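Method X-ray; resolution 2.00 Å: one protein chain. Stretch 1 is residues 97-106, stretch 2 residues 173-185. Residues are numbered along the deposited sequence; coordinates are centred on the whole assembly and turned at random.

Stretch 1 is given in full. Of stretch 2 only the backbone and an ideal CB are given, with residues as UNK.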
# COMPACT_ATOMS: atom_id res chain seq x y z
N PRO A 97 2.18 21.07 -2.06
CA PRO A 97 1.37 20.10 -1.33
C PRO A 97 2.11 18.78 -1.57
O PRO A 97 2.87 18.68 -2.53
CB PRO A 97 0.03 20.16 -2.05
CG PRO A 97 0.43 20.44 -3.48
CD PRO A 97 1.51 21.49 -3.31
N ALA A 98 1.90 17.79 -0.70
CA ALA A 98 2.60 16.52 -0.86
C ALA A 98 1.67 15.33 -0.66
O ALA A 98 0.65 15.43 0.01
CB ALA A 98 3.77 16.45 0.12
N ILE A 99 2.05 14.20 -1.26
CA ILE A 99 1.26 12.97 -1.17
C ILE A 99 2.14 11.76 -0.89
O ILE A 99 3.15 11.55 -1.57
CB ILE A 99 0.51 12.69 -2.50
CG1 ILE A 99 -0.34 13.89 -2.90
CG2 ILE A 99 -0.35 11.45 -2.36
CD1 ILE A 99 -0.99 13.73 -4.27
N VAL A 100 1.77 10.97 0.11
CA VAL A 100 2.52 9.75 0.42
C VAL A 100 1.71 8.60 -0.14
O VAL A 100 0.52 8.47 0.12
CB VAL A 100 2.72 9.54 1.93
CG1 VAL A 100 3.29 8.14 2.17
CG2 VAL A 100 3.68 10.59 2.48
N ILE A 101 2.37 7.75 -0.92
CA ILE A 101 1.70 6.62 -1.55
C ILE A 101 2.27 5.27 -1.15
O ILE A 101 3.48 5.05 -1.19
CB ILE A 101 1.77 6.77 -3.07
CG1 ILE A 101 1.33 8.18 -3.46
CG2 ILE A 101 0.90 5.72 -3.74
CD1 ILE A 101 1.56 8.54 -4.89
N GLY A 102 1.38 4.35 -0.76
CA GLY A 102 1.80 3.02 -0.37
C GLY A 102 0.88 1.97 -0.97
O GLY A 102 -0.29 2.25 -1.28
N GLY A 103 1.40 0.76 -1.13
CA GLY A 103 0.61 -0.33 -1.69
C GLY A 103 1.09 -0.71 -3.08
O GLY A 103 1.84 0.04 -3.69
N PRO A 104 0.69 -1.89 -3.59
CA PRO A 104 -0.18 -2.89 -2.94
C PRO A 104 0.51 -3.59 -1.78
O PRO A 104 1.71 -3.44 -1.58
CB PRO A 104 -0.48 -3.87 -4.07
CG PRO A 104 -0.42 -3.01 -5.30
CD PRO A 104 0.80 -2.16 -5.04
N PHE A 105 -0.27 -4.35 -1.02
CA PHE A 105 0.26 -5.11 0.12
C PHE A 105 1.07 -6.27 -0.46
O PHE A 105 0.52 -7.15 -1.11
CB PHE A 105 -0.89 -5.65 0.96
CG PHE A 105 -0.46 -6.43 2.17
CD1 PHE A 105 0.01 -5.77 3.31
CD2 PHE A 105 -0.53 -7.82 2.18
CE1 PHE A 105 0.40 -6.49 4.43
CE2 PHE A 105 -0.14 -8.55 3.30
CZ PHE A 105 0.33 -7.88 4.43
N GLY A 106 2.38 -6.27 -0.23
CA GLY A 106 3.22 -7.33 -0.77
C GLY A 106 3.90 -6.88 -2.05
O GLY A 106 4.52 -7.68 -2.76
N UNK A 173 -0.60 17.90 3.27
CA UNK A 173 -0.25 16.50 3.01
C UNK A 173 -1.45 15.58 2.89
O UNK A 173 -2.39 15.65 3.69
CB UNK A 173 0.66 15.98 4.12
N UNK A 174 -1.41 14.72 1.88
CA UNK A 174 -2.47 13.75 1.66
C UNK A 174 -1.82 12.40 1.47
O UNK A 174 -0.59 12.30 1.39
CB UNK A 174 -3.34 14.12 0.46
N UNK A 175 -2.62 11.34 1.42
CA UNK A 175 -2.08 10.01 1.20
C UNK A 175 -2.95 9.20 0.26
O UNK A 175 -4.16 9.43 0.16
CB UNK A 175 -1.93 9.27 2.53
N UNK A 176 -2.33 8.26 -0.45
CA UNK A 176 -3.06 7.37 -1.35
C UNK A 176 -2.72 5.94 -0.94
O UNK A 176 -1.54 5.57 -0.88
CB UNK A 176 -2.71 7.63 -2.82
N UNK A 177 -3.74 5.14 -0.66
CA UNK A 177 -3.53 3.75 -0.28
C UNK A 177 -4.04 2.85 -1.39
O UNK A 177 -5.23 2.87 -1.72
CB UNK A 177 -4.23 3.43 1.04
N UNK A 178 -3.15 2.04 -1.96
CA UNK A 178 -3.49 1.14 -3.04
C UNK A 178 -3.63 -0.31 -2.57
O UNK A 178 -2.84 -0.78 -1.75
CB UNK A 178 -2.43 1.23 -4.14
N UNK A 179 -4.64 -1.00 -3.08
CA UNK A 179 -4.85 -2.39 -2.74
C UNK A 179 -4.89 -2.58 -1.21
O UNK A 179 -5.62 -1.88 -0.51
CB UNK A 179 -3.75 -3.25 -3.36
N UNK A 180 -4.08 -3.51 -0.71
CA UNK A 180 -4.04 -3.76 0.72
C UNK A 180 -3.70 -2.55 1.57
O UNK A 180 -4.10 -2.46 2.73
CB UNK A 180 -3.02 -4.87 1.01
N UNK A 181 -2.95 -1.61 1.01
CA UNK A 181 -2.59 -0.43 1.78
C UNK A 181 -3.68 0.63 1.78
O UNK A 181 -3.54 1.69 2.42
CB UNK A 181 -1.29 0.17 1.23
N UNK A 182 -4.76 0.35 1.07
CA UNK A 182 -5.89 1.26 1.06
C UNK A 182 -6.46 1.19 2.47
O UNK A 182 -6.85 2.19 3.05
CB UNK A 182 -6.92 0.90 -0.01
N UNK A 183 -6.49 -0.02 3.03
CA UNK A 183 -6.99 -0.20 4.38
C UNK A 183 -6.06 0.45 5.39
O UNK A 183 -6.51 1.08 6.35
CB UNK A 183 -7.16 -1.69 4.69
N UNK A 184 -4.75 0.29 5.18
CA UNK A 184 -3.76 0.88 6.08
C UNK A 184 -3.79 2.41 6.01
O UNK A 184 -3.57 3.08 7.01
CB UNK A 184 -2.36 0.37 5.74
N UNK A 185 -4.06 2.96 4.83
CA UNK A 185 -4.12 4.41 4.66
C UNK A 185 -5.27 4.99 5.48
O UNK A 185 -5.08 5.97 6.20
CB UNK A 185 -4.28 4.77 3.18

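Stretch 1 runs as a strand from Pro 97 to Gly 102, and positions 173 to 178 lie parallel beside it, their N-to-C directions 23° apart. Five backbone hydrogen bonds fix the register and ask little of the side chains beyond excluding proline where N donates, so choice comes from the two sheet faces and the turn beyond.

At position 173 the CA-to-CB bond points to the face that carries Ala 98 and Val 100. Ala 98 is small, so a branched or long aliphatic group would suit. It is Ile 173, whose CD1 reaches back to 3.3 Å from Ala 98 CB.

Position 174 turns to the face of Ile 99 and Ile 101. Its N donates to Ala 98 O at 2.9 Å. An ideal CB would lie 4.5 Å from Ile 99 CG1, so stretch 1 would admit a small residue; the deposited one is Gly 174.

Position 175 pairs with Val 100, and extended angles (-140/152) favour a beta-branched residue, valine or isoleucine. Val 175 sets CG1 3.9 Å from Val 100 CB.

Position 176 faces two isoleucines, its ideal CB 4.1 Å from Ile 101 CG1 and 4.5 Å from Ile 99 CG2. Isoleucine, leucine or valine would fit. Ile 176 packs CG1 3.8 Å from Ile 99 CG2.

Position 177 pairs with Gly 102, but its ideal CB would meet the backbone O of position 181 at 2.3 Å. That clash within the stretch calls for glycine: Gly 177.

At position 178 the CB points toward stretch 1, with Ile 101 and Pro 104 offering apolar surface. An aliphatic chain suits. Ile 178 brings CD1 to 3.8 Å from Ile 101 CG2.

Position 179 has the unusual angles 53/-128 and an ideal CB only 3.4 Å from Pro 104 CB. Glycine would be easiest; otherwise a slim side chain is wanted. Cys 179 accepts the tight contact.

At position 180 a CB would clash with Phe 105 CB at 2.3 Å. Only glycine passes, and Gly 180 lets its CA sit 3.7 Å from Phe 105 CB.

Position 181 points toward stretch 1, its ideal CB 3.5 Å from Gly 103 CA. The bare backbone there leaves space for a flat aromatic. Trp 181 fills it: CD1 lies 3.5 Å from Phe 105 CA, and NE1 donates to water 2 O at 3.1 Å, which also accepts from Gly 106 N.

Position 182 does not touch stretch 1, but an ideal CB would be crowded by Gly 177 O at 3.1 Å, favouring glycine: Gly 182. Position 183 is out of reach of stretch 1, which leaves it free: Gly 183.

Position 184 points toward stretch 1 from a distance, so only a long side chain could reach it, though stretch 1 would tolerate shorter ones; Met 184 brings CE 3.8 Å from Phe 105 CD1. Position 185 also points toward it, yet too far off to constrain the choice; Ala 185 is too short to touch.

Stretch 2 (173-185) IGVIGICGWGGMA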
# COMPACT_ATOMS: atom_id res chain seq x y z
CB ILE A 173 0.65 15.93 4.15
CG1 ILE A 173 1.87 16.83 4.37
CG2 ILE A 173 1.09 14.50 3.80
CD1 ILE A 173 2.76 16.97 3.17
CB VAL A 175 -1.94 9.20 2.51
CG1 VAL A 175 -0.90 9.84 3.42
CG2 VAL A 175 -3.28 9.10 3.20
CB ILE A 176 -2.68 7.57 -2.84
CG1 ILE A 176 -3.09 8.96 -3.32
CG2 ILE A 176 -3.39 6.52 -3.69
CD1 ILE A 176 -2.58 9.31 -4.71
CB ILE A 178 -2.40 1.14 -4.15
CG1 ILE A 178 -2.04 2.57 -4.55
CG2 ILE A 178 -2.89 0.36 -5.36
CD1 ILE A 178 -0.78 2.68 -5.40
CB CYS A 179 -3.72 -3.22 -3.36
SG CYS A 179 -3.98 -5.01 -3.47
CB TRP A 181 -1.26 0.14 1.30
CG TRP A 181 -0.12 -0.65 1.87
CD1 TRP A 181 0.27 -1.91 1.50
CD2 TRP A 181 0.70 -0.27 2.97
NE1 TRP A 181 1.29 -2.35 2.33
CE2 TRP A 181 1.56 -1.36 3.24
CE3 TRP A 181 0.78 0.88 3.77
CZ2 TRP A 181 2.50 -1.33 4.28
CZ3 TRP A 181 1.72 0.91 4.80
CH2 TRP A 181 2.57 -0.19 5.04
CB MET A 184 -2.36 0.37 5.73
CG MET A 184 -1.74 -0.61 6.76
SD MET A 184 -2.46 -2.28 6.82
CE MET A 184 -1.66 -3.04 5.38
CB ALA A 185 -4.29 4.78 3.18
O HOH W 1 -2.65 -6.60 -1.44
O HOH W 2 3.30 -4.71 1.86
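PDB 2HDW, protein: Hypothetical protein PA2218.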